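Local coordinates for protein putative ABC type-2 transporter (Thermotoga maritima MSB8, PDB 3CNI) that probably acts as an ABC-2 family membrane transporter, of which this alpha/beta domain, seen with bound calcium ions, is one piece, at residues Ala14-Asp19 / Ile37-Ser42; Gly21-Leu26 / Lys64-Ser69; Gly73-Leu78 / Ala120-Asp125; Ser104-Leu109 / Phe124-Ile129. All blocks are in the same frame, centred on the assembly; numbering follows the deposited sequence.

Contact 1. Residues Ala14-Asp19 / Ile37-Ser42; sequences AIVRED and IVYAGS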
# COMPACT_ATOMS: atom_id res chain seq x y z
N ALA A 14 9.81 -9.56 12.27
CA ALA A 14 10.93 -9.04 13.07
C ALA A 14 11.12 -7.58 12.74
O ALA A 14 11.18 -7.20 11.57
CB ALA A 14 12.21 -9.76 12.79
N ILE A 15 11.22 -6.75 13.78
CA ILE A 15 11.60 -5.35 13.64
C ILE A 15 13.01 -5.16 14.14
O ILE A 15 13.35 -5.51 15.24
CB ILE A 15 10.65 -4.42 14.38
CG1 ILE A 15 9.20 -4.70 13.98
CG2 ILE A 15 11.02 -2.90 14.14
CD1 ILE A 15 8.18 -4.25 15.09
N VAL A 16 13.86 -4.63 13.28
CA VAL A 16 15.27 -4.36 13.59
C VAL A 16 15.45 -2.82 13.56
O VAL A 16 15.30 -2.18 12.52
CB VAL A 16 16.18 -4.98 12.50
CG1 VAL A 16 17.56 -4.37 12.55
CG2 VAL A 16 16.21 -6.45 12.63
N ARG A 17 15.64 -2.20 14.71
CA ARG A 17 15.72 -0.73 14.75
C ARG A 17 17.12 -0.39 15.06
O ARG A 17 17.60 -0.76 16.10
CB ARG A 17 14.79 -0.08 15.77
CG ARG A 17 14.96 1.49 15.79
CD ARG A 17 13.87 2.23 16.55
NE ARG A 17 13.65 1.68 17.87
CZ ARG A 17 14.46 1.85 18.88
NH1 ARG A 17 14.15 1.30 20.03
NH2 ARG A 17 15.55 2.58 18.76
N GLU A 18 17.76 0.30 14.14
CA GLU A 18 19.14 0.71 14.31
C GLU A 18 19.28 2.16 14.71
O GLU A 18 20.26 2.58 15.30
CB GLU A 18 19.91 0.46 13.02
CG GLU A 18 20.11 -1.04 12.72
CD GLU A 18 20.74 -1.31 11.34
OE1 GLU A 18 20.48 -0.52 10.36
OE2 GLU A 18 21.50 -2.32 11.26
N ASP A 19 18.25 2.91 14.39
CA ASP A 19 18.11 4.34 14.74
C ASP A 19 17.64 4.53 16.19
O ASP A 19 16.67 3.91 16.63
CB ASP A 19 17.09 4.98 13.76
CG ASP A 19 17.18 6.49 13.69
OD1 ASP A 19 17.99 7.01 12.92
OD2 ASP A 19 16.44 7.17 14.39
N ILE A 37 5.21 -9.60 16.95
CA ILE A 37 6.65 -9.42 17.08
C ILE A 37 7.35 -10.75 17.32
O ILE A 37 7.10 -11.43 18.31
CB ILE A 37 7.00 -8.45 18.22
CG1 ILE A 37 6.31 -7.10 18.01
CG2 ILE A 37 8.50 -8.27 18.33
CD1 ILE A 37 6.60 -6.09 19.09
N VAL A 38 8.34 -11.03 16.50
CA VAL A 38 9.10 -12.22 16.62
C VAL A 38 10.52 -11.92 17.08
O VAL A 38 11.11 -12.69 17.78
CB VAL A 38 9.11 -12.94 15.27
CG1 VAL A 38 10.37 -13.63 15.04
CG2 VAL A 38 7.97 -13.86 15.16
N TYR A 39 10.96 -10.74 16.75
CA TYR A 39 12.11 -10.18 17.35
C TYR A 39 12.07 -8.71 17.19
O TYR A 39 11.65 -8.20 16.19
CB TYR A 39 13.32 -10.70 16.66
CG TYR A 39 14.54 -9.89 16.83
CD1 TYR A 39 15.36 -10.07 17.90
CD2 TYR A 39 14.91 -8.97 15.89
CE1 TYR A 39 16.49 -9.36 18.04
CE2 TYR A 39 16.04 -8.26 16.03
CZ TYR A 39 16.83 -8.45 17.10
OH TYR A 39 17.99 -7.75 17.24
N ALA A 40 12.51 -8.01 18.21
CA ALA A 40 12.45 -6.59 18.24
C ALA A 40 13.76 -6.15 18.81
O ALA A 40 14.03 -6.42 19.94
CB ALA A 40 11.36 -6.17 19.12
N GLY A 41 14.57 -5.47 18.03
CA GLY A 41 15.86 -5.03 18.52
C GLY A 41 16.75 -4.48 17.42
O GLY A 41 16.26 -4.06 16.37
N SER A 42 18.05 -4.48 17.66
CA SER A 42 19.01 -3.79 16.77
C SER A 42 19.95 -4.67 15.96
O SER A 42 20.81 -4.18 15.20
CB SER A 42 19.86 -2.80 17.60
OG SER A 42 20.59 -3.41 18.65
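Tyr39 and Val16 lie on the same face of a parallel strand pair and cross obliquely. With CG anti to the backbone N (chi1 159°), the tyrosine ring is carried along its own strand, so that Val16 CG2 meets the ring edge at CE2, 3.9 Å away. Ala14 CB approaches the root of the same side chain, 4.1 Å from Tyr39 CB. Gly41 N lies off one ring face, toward the rim; a beta carbon there would collide with the Tyr39 hydroxyl, itself engaged by Asp43 N. Helix 44-54 covers the sheet face of Val16 and Tyr39 through Ala47, which touches both. The opposite sheet face carries Ile15 and Ala40 and, on the Ile15 side, helix 22-32. Between the faces the backbones bond in parallel fashion: Ile15 N to Tyr39 O at 2.8 Å, Gly41 N to Ile15 O at 3.0 Å and Arg17 N to Gly41 O at 2.6 Å. Beyond the pairing, Arg17 turns its side chain away, placing NH2 2.7 Å from Asp19 O, in the guanidinium plane, while its NE forms a salt bridge with Glu28. The two strands and the intervening helix 22-32 form a beta-alpha-beta unit in which 36-41 is an outermost strand of the chain's sheet. Chemically, main-chain bonds set the alignment of this edge strand, whereas the apolar Val16-Tyr39 contact lies on the helix 44-54 face.

Contact 2. Residues Gly21-Leu26 / Lys64-Ser69; sequences GTIAEL and KGFSQS. With CA (calcium ion), chain C.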
# COMPACT_ATOMS: atom_id res chain seq x y z
N GLY A 21 16.64 7.42 17.53
CA GLY A 21 15.79 8.59 17.66
C GLY A 21 14.35 8.27 17.97
O GLY A 21 13.86 7.18 17.69
N THR A 22 13.68 9.29 18.52
CA THR A 22 12.29 9.23 19.01
C THR A 22 11.30 8.86 17.95
O THR A 22 10.45 7.98 18.14
CB THR A 22 11.87 10.57 19.75
OG1 THR A 22 12.67 10.69 20.92
CG2 THR A 22 10.39 10.62 20.18
N ILE A 23 11.39 9.48 16.79
CA ILE A 23 10.42 9.15 15.74
C ILE A 23 10.64 7.69 15.21
O ILE A 23 9.68 6.97 14.91
CB ILE A 23 10.38 10.20 14.61
CG1 ILE A 23 9.10 9.99 13.78
CG2 ILE A 23 11.60 10.10 13.70
CD1 ILE A 23 7.89 10.43 14.56
N ALA A 24 11.91 7.27 15.10
CA ALA A 24 12.22 5.83 14.89
C ALA A 24 11.56 4.95 15.93
O ALA A 24 10.98 3.94 15.61
CB ALA A 24 13.74 5.57 14.97
N GLU A 25 11.77 5.26 17.20
CA GLU A 25 11.09 4.48 18.28
C GLU A 25 9.59 4.35 18.07
O GLU A 25 8.97 3.31 18.33
CB GLU A 25 11.36 5.01 19.64
CG GLU A 25 12.80 4.95 19.99
CD GLU A 25 13.06 5.49 21.37
OE1 GLU A 25 12.08 5.91 22.03
OE2 GLU A 25 14.24 5.52 21.82
N LEU A 26 9.05 5.42 17.51
CA LEU A 26 7.63 5.55 17.32
C LEU A 26 7.13 4.71 16.15
O LEU A 26 6.07 4.14 16.19
CB LEU A 26 7.30 7.01 17.08
CG LEU A 26 5.87 7.43 17.33
CD1 LEU A 26 5.03 6.66 16.32
CD2 LEU A 26 5.51 7.24 18.82
N LYS A 64 19.55 3.44 10.87
CA LYS A 64 20.22 4.63 11.34
C LYS A 64 20.08 5.75 10.28
O LYS A 64 20.31 5.55 9.11
CB LYS A 64 21.68 4.26 11.68
CG LYS A 64 22.58 5.40 12.13
CD LYS A 64 24.08 4.97 12.28
N GLY A 65 19.65 6.93 10.70
CA GLY A 65 19.39 8.06 9.80
C GLY A 65 17.91 8.33 9.53
O GLY A 65 17.55 9.32 8.88
N PHE A 66 17.05 7.45 10.04
CA PHE A 66 15.61 7.54 9.78
C PHE A 66 14.98 8.81 10.36
O PHE A 66 14.20 9.52 9.69
CB PHE A 66 14.96 6.32 10.40
CG PHE A 66 13.46 6.23 10.27
CD1 PHE A 66 12.89 5.50 9.24
CD2 PHE A 66 12.64 6.75 11.24
CE1 PHE A 66 11.53 5.30 9.17
CE2 PHE A 66 11.29 6.62 11.16
CZ PHE A 66 10.72 5.89 10.13
N SER A 67 15.28 9.02 11.64
CA SER A 67 14.75 10.13 12.45
C SER A 67 15.22 11.51 11.91
O SER A 67 14.47 12.48 11.78
CB SER A 67 15.21 9.99 13.93
OG SER A 67 14.48 8.97 14.61
N GLN A 68 16.50 11.57 11.61
CA GLN A 68 17.14 12.73 11.04
C GLN A 68 16.61 13.10 9.65
O GLN A 68 16.47 14.27 9.30
CB GLN A 68 18.63 12.46 10.94
CG GLN A 68 19.45 13.66 10.58
CD GLN A 68 20.94 13.31 10.56
OE1 GLN A 68 21.30 12.13 10.46
NE2 GLN A 68 21.80 14.31 10.65
N SER A 69 16.36 12.10 8.83
CA SER A 69 15.78 12.37 7.54
C SER A 69 14.50 13.13 7.76
O SER A 69 14.35 14.22 7.26
CB SER A 69 15.49 11.09 6.82
OG SER A 69 16.71 10.47 6.55
CA CA C . 14.32 7.13 23.84
O HOH W 1 15.03 8.35 21.83
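Ser67 sits in the first turn of helix 66-72 and reaches across to the first turn of helix 22-32. Its CB rests 3.6 Å from Ile23 CG2 and 4.0 Å from Gly21 CA. From there OG turns beside its own backbone N, anti to the carbonyl carbon (chi1 -75°), and accepts a bond from Ala24 N at 3.1 Å, fairly straight at 158°. An N-H of a helix's first turn, which has no carbonyl of its own helix to bond, is thereby satisfied by a neighbouring helix. The same OG bonds to Asp19 OD2, so it is held from two directions; having accepted from Ala24, it presumably gives its proton to the carboxylate. Packing around it is close: Ile23 CG2 stands 3.4 Å from Ser67 CA, tighter than usual for two carbons. An alanine here would lack OG, and Ala24 N and Asp19 OD2 would probably lose the group that joins them. Phe66, its CG anti to the backbone N, lays CD2 3.8 Å from Ala24 CA. On the far side of helix 22-32, Glu25 OE2 and a water bind a calcium ion, at 2.6 Å for OE2. Asp19 ties both helix starts together, also bonding Gly21 N and Gly65 N, and beneath them Phe66 packs on Ala76 of strand 76-84 as Ala24 meets Arg17 of strand 12-17.

Contact 3. Residues Gly73-Leu78 / Ala120-Asp125; sequences GEKARL and AQLLFD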
# COMPACT_ATOMS: atom_id res chain seq x y z
N GLY A 73 13.14 16.98 6.58
CA GLY A 73 12.16 17.15 5.51
C GLY A 73 12.51 16.25 4.34
O GLY A 73 12.20 16.53 3.17
N GLU A 74 13.11 15.13 4.68
CA GLU A 74 13.53 14.15 3.73
C GLU A 74 12.85 12.78 4.03
O GLU A 74 12.66 12.38 5.18
CB GLU A 74 15.07 14.09 3.71
CG GLU A 74 15.76 15.09 2.74
CD GLU A 74 17.25 15.41 3.12
OE1 GLU A 74 17.88 14.64 3.92
OE2 GLU A 74 17.81 16.44 2.63
N LYS A 75 12.45 12.10 2.97
CA LYS A 75 11.90 10.76 3.09
C LYS A 75 12.87 9.90 3.90
O LYS A 75 14.06 9.96 3.66
CB LYS A 75 11.61 10.09 1.73
CG LYS A 75 10.42 10.69 0.94
CD LYS A 75 10.41 10.31 -0.54
CE LYS A 75 9.59 9.10 -0.77
NZ LYS A 75 8.95 8.98 -2.14
N ALA A 76 12.33 9.13 4.85
CA ALA A 76 13.14 8.22 5.63
C ALA A 76 13.10 6.88 4.91
O ALA A 76 12.09 6.51 4.30
CB ALA A 76 12.62 8.10 7.03
N ARG A 77 14.21 6.18 5.01
CA ARG A 77 14.38 4.87 4.41
C ARG A 77 13.84 3.80 5.33
O ARG A 77 14.09 3.78 6.52
CB ARG A 77 15.89 4.61 4.12
CG ARG A 77 16.21 3.37 3.24
CD ARG A 77 17.74 3.20 3.09
NE ARG A 77 18.18 2.43 1.90
N LEU A 78 13.02 2.94 4.76
CA LEU A 78 12.53 1.78 5.48
C LEU A 78 12.77 0.53 4.60
O LEU A 78 12.35 0.50 3.45
CB LEU A 78 11.06 1.95 5.86
CG LEU A 78 10.45 0.92 6.81
CD1 LEU A 78 10.58 1.34 8.23
CD2 LEU A 78 8.96 0.66 6.52
N ALA A 120 6.31 19.02 5.06
CA ALA A 120 4.90 19.04 4.66
C ALA A 120 4.59 18.10 3.52
O ALA A 120 3.47 17.57 3.42
CB ALA A 120 4.48 20.44 4.30
N GLN A 121 5.60 17.89 2.67
CA GLN A 121 5.57 16.87 1.57
C GLN A 121 5.41 15.49 2.16
O GLN A 121 4.65 14.58 1.67
CB GLN A 121 6.91 16.87 0.80
CG GLN A 121 7.86 18.08 1.15
N LEU A 122 6.22 15.36 3.22
CA LEU A 122 6.37 14.05 3.84
C LEU A 122 5.03 13.51 4.33
O LEU A 122 4.87 12.38 4.54
CB LEU A 122 7.37 14.13 5.00
CG LEU A 122 8.81 14.47 4.63
CD1 LEU A 122 9.66 14.64 5.88
CD2 LEU A 122 9.40 13.40 3.72
N LEU A 123 4.09 14.42 4.45
CA LEU A 123 2.79 14.07 4.92
C LEU A 123 2.23 12.96 4.09
O LEU A 123 1.79 11.97 4.61
CB LEU A 123 1.86 15.27 4.87
CG LEU A 123 1.71 16.07 6.14
CD1 LEU A 123 0.62 17.10 6.00
CD2 LEU A 123 1.43 15.15 7.27
N PHE A 124 2.26 13.15 2.78
CA PHE A 124 1.71 12.21 1.85
C PHE A 124 2.67 11.09 1.51
O PHE A 124 2.25 10.01 1.23
CB PHE A 124 1.28 12.90 0.59
CG PHE A 124 0.16 13.84 0.79
CD1 PHE A 124 0.37 15.11 1.24
CD2 PHE A 124 -1.11 13.47 0.50
CE1 PHE A 124 -0.67 15.98 1.42
CE2 PHE A 124 -2.15 14.33 0.68
CZ PHE A 124 -1.92 15.59 1.14
N ASP A 125 3.94 11.35 1.63
CA ASP A 125 4.91 10.42 1.19
C ASP A 125 6.16 10.50 2.01
O ASP A 125 7.14 11.04 1.60
CB ASP A 125 5.22 10.67 -0.26
CG ASP A 125 5.90 9.51 -0.91
OD1 ASP A 125 5.80 8.38 -0.42
OD2 ASP A 125 6.53 9.74 -1.94
O HOH W 2 6.36 6.67 -2.47
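A bend at chi3 of Lys75 (93°) and an Asp125 side chain with CG anti to the backbone N (chi1 -163°) bring an ammonium and a carboxylate together, just after a Schellman motif has ended helix 66-72. Gly73, with its positive phi, is the C-prime residue of that motif; a beta carbon there would be jammed against the preceding carbonyl. The chain then runs toward strand 76-84 alongside the loop before strand 127-135. Leu122 fills the junction with its two methyls: CD1 touches Gly73 CA at 3.6 Å, and CD2 lies 3.4 Å from Lys75 N. CG of Leu122 stands beside its own backbone N, and the rest of the side chain extends toward the turn, crossing Lys75 obliquely. Of the lysine chain, CG passes 3.4 Å from Asp125 O before the bend carries CE and NZ over the carboxylate. The salt bridge, Lys75 NZ to Asp125 OD2, is very short at 2.5 Å, and NZ comes to OD2 from above the carboxylate plane, 44° out of it. OD2 is also gripped by Asn150 ND2 of the second subunit, so the charge pair lies at the dimer contact, where the lysine would probably help keep Asp125 ionised. A methionine here would lack the ammonium, which would probably loosen the tie between this turn and the 120-125 loop and leave Asp125 without its nearby positive charge. At the other oxygen, a water donates to Asp125 OD1 at 2.7 Å and accepts only weakly from Lys75 NZ, at 3.5 Å.

Contact 4. Residues Ser104-Leu109 / Phe124-Ile129; sequences SLKVQL and FDPLEI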
# COMPACT_ATOMS: atom_id res chain seq x y z
N SER A 104 -0.29 2.01 6.63
CA SER A 104 -0.95 2.48 7.87
C SER A 104 0.03 3.22 8.79
O SER A 104 -0.30 4.14 9.52
CB SER A 104 -1.64 1.27 8.54
OG SER A 104 -1.95 1.62 9.85
N LEU A 105 1.28 2.83 8.72
CA LEU A 105 2.34 3.44 9.51
C LEU A 105 2.57 4.90 9.09
O LEU A 105 2.90 5.79 9.88
CB LEU A 105 3.64 2.64 9.34
CG LEU A 105 4.89 3.31 9.92
CD1 LEU A 105 4.81 3.56 11.52
CD2 LEU A 105 6.14 2.55 9.47
N LYS A 106 2.34 5.14 7.81
CA LYS A 106 2.59 6.44 7.26
C LYS A 106 1.61 7.41 7.90
O LYS A 106 1.97 8.55 8.22
CB LYS A 106 2.34 6.44 5.78
CG LYS A 106 3.31 5.57 4.95
CD LYS A 106 2.92 5.69 3.50
CE LYS A 106 3.79 4.79 2.64
NZ LYS A 106 3.13 4.66 1.32
N VAL A 107 0.36 6.93 7.97
CA VAL A 107 -0.71 7.63 8.65
C VAL A 107 -0.38 7.86 10.18
O VAL A 107 -0.61 8.93 10.76
CB VAL A 107 -2.11 6.86 8.48
CG1 VAL A 107 -3.22 7.54 9.35
CG2 VAL A 107 -2.54 6.80 7.03
N GLN A 108 0.19 6.85 10.81
CA GLN A 108 0.49 6.92 12.23
C GLN A 108 1.75 7.75 12.50
O GLN A 108 2.14 7.92 13.65
CB GLN A 108 0.65 5.55 12.88
CG GLN A 108 -0.59 4.68 12.86
CD GLN A 108 -0.32 3.23 13.32
OE1 GLN A 108 -0.11 2.98 14.50
NE2 GLN A 108 -0.29 2.28 12.37
N LEU A 109 2.33 8.36 11.46
CA LEU A 109 3.51 9.22 11.67
C LEU A 109 3.16 10.67 11.52
O LEU A 109 3.95 11.57 11.85
CB LEU A 109 4.63 8.88 10.66
CG LEU A 109 5.42 7.55 10.76
CD1 LEU A 109 6.41 7.35 9.55
CD2 LEU A 109 6.15 7.39 12.07
N PHE A 124 2.26 13.15 2.78
CA PHE A 124 1.71 12.21 1.85
C PHE A 124 2.67 11.09 1.51
O PHE A 124 2.25 10.01 1.23
CB PHE A 124 1.28 12.90 0.59
CG PHE A 124 0.16 13.84 0.79
CD1 PHE A 124 0.37 15.11 1.24
CD2 PHE A 124 -1.11 13.47 0.50
CE1 PHE A 124 -0.67 15.98 1.42
CE2 PHE A 124 -2.15 14.33 0.68
CZ PHE A 124 -1.92 15.59 1.14
N ASP A 125 3.94 11.35 1.63
CA ASP A 125 4.91 10.42 1.19
C ASP A 125 6.16 10.50 2.01
O ASP A 125 7.14 11.04 1.60
CB ASP A 125 5.22 10.67 -0.26
CG ASP A 125 5.90 9.51 -0.91
OD1 ASP A 125 5.80 8.38 -0.42
OD2 ASP A 125 6.53 9.74 -1.94
N PRO A 126 6.10 9.91 3.18
CA PRO A 126 7.10 10.11 4.19
C PRO A 126 8.20 9.11 4.07
O PRO A 126 9.26 9.35 4.58
CB PRO A 126 6.33 9.87 5.45
CG PRO A 126 5.25 9.05 5.04
CD PRO A 126 4.82 9.59 3.79
N LEU A 127 7.94 7.98 3.40
CA LEU A 127 8.85 6.85 3.49
C LEU A 127 9.41 6.48 2.12
O LEU A 127 8.69 6.50 1.12
CB LEU A 127 8.15 5.64 4.11
CG LEU A 127 7.60 5.83 5.53
CD1 LEU A 127 6.86 4.58 5.99
CD2 LEU A 127 8.72 6.18 6.50
N GLU A 128 10.70 6.15 2.08
CA GLU A 128 11.28 5.48 0.94
C GLU A 128 11.53 3.99 1.22
O GLU A 128 12.56 3.61 1.80
CB GLU A 128 12.57 6.18 0.63
CG GLU A 128 13.26 5.70 -0.55
CD GLU A 128 14.51 6.55 -0.77
OE1 GLU A 128 14.35 7.82 -0.79
OE2 GLU A 128 15.62 5.95 -0.86
N ILE A 129 10.57 3.17 0.78
CA ILE A 129 10.53 1.70 0.98
C ILE A 129 11.45 0.93 0.03
O ILE A 129 11.22 0.86 -1.17
CB ILE A 129 9.13 1.10 0.82
CG1 ILE A 129 8.05 1.82 1.67
CG2 ILE A 129 9.15 -0.41 1.14
CD1 ILE A 129 8.46 2.13 3.06
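Leu127 is the apolar centre where the end of helix 89-107 packs on the start of strand 127-135, within a beta-alpha-beta crossover that joins the neighbouring parallel strands 76-84 and 127-135. With CG beside its backbone N and the chain extended beyond (chi1 -60°, chi2 177°), the leucine presents its two methyls to different partners. CD1 turns to the helix residues, 3.8 Å from Lys106 CG and 4.1 Å from Leu105 CD2. CD2 goes to Leu109, meeting CD1 of that residue at 4.0 Å. Leu105 and Leu109 each cross Leu127 at about a right angle, so they meet at their methyl tips. Leu105 also reaches Ala30 and Leu31 of helix 22-32, and this part is buried.

The contact loosens along Lys106. Its first carbons belong to the packed part, but the chain stays extended and carries NZ out to a salt bridge with Glu103 on its own helix. Asp125 OD1 is the opposite charge nearby, yet it remains 4.9 Å from Lys106 NZ, too far for contact, though the field of the lysine could still stabilise it somewhat. On this flank the second subunit approaches, with Glu146 of that chain packing on Asp125, and a calcium ion lies about 5 Å from the lysine side chain. Pro126 packs against the root of that lysine, its CG 4.0 Å from Lys106 CB.

Overall arrangement
Along the chain, contacts 1 and 2 interleave: strand 12-17 and helix 22-32 come before strand 36-41 and helix 66-72. Contacts 3 and 4 follow and end on the same stretch, sharing Phe124 and Asp125. Their centres are about 7 Å apart, whereas those of contacts 1 and 3 are about 21 Å apart. Asp19 connects contact 1 to contact 2, and Phe66 reaches from contact 2 to Leu127 of contact 4. Contacts 1, 3 and 4 all reach one mixed sheet, contact 1 at its 36-41 edge and the last two at neighbouring strands 76-84 and 127-135. Contacts 3 and 4 touch the second subunit, placing residues 120-129 at the dimer contact; 1 and 2 do not.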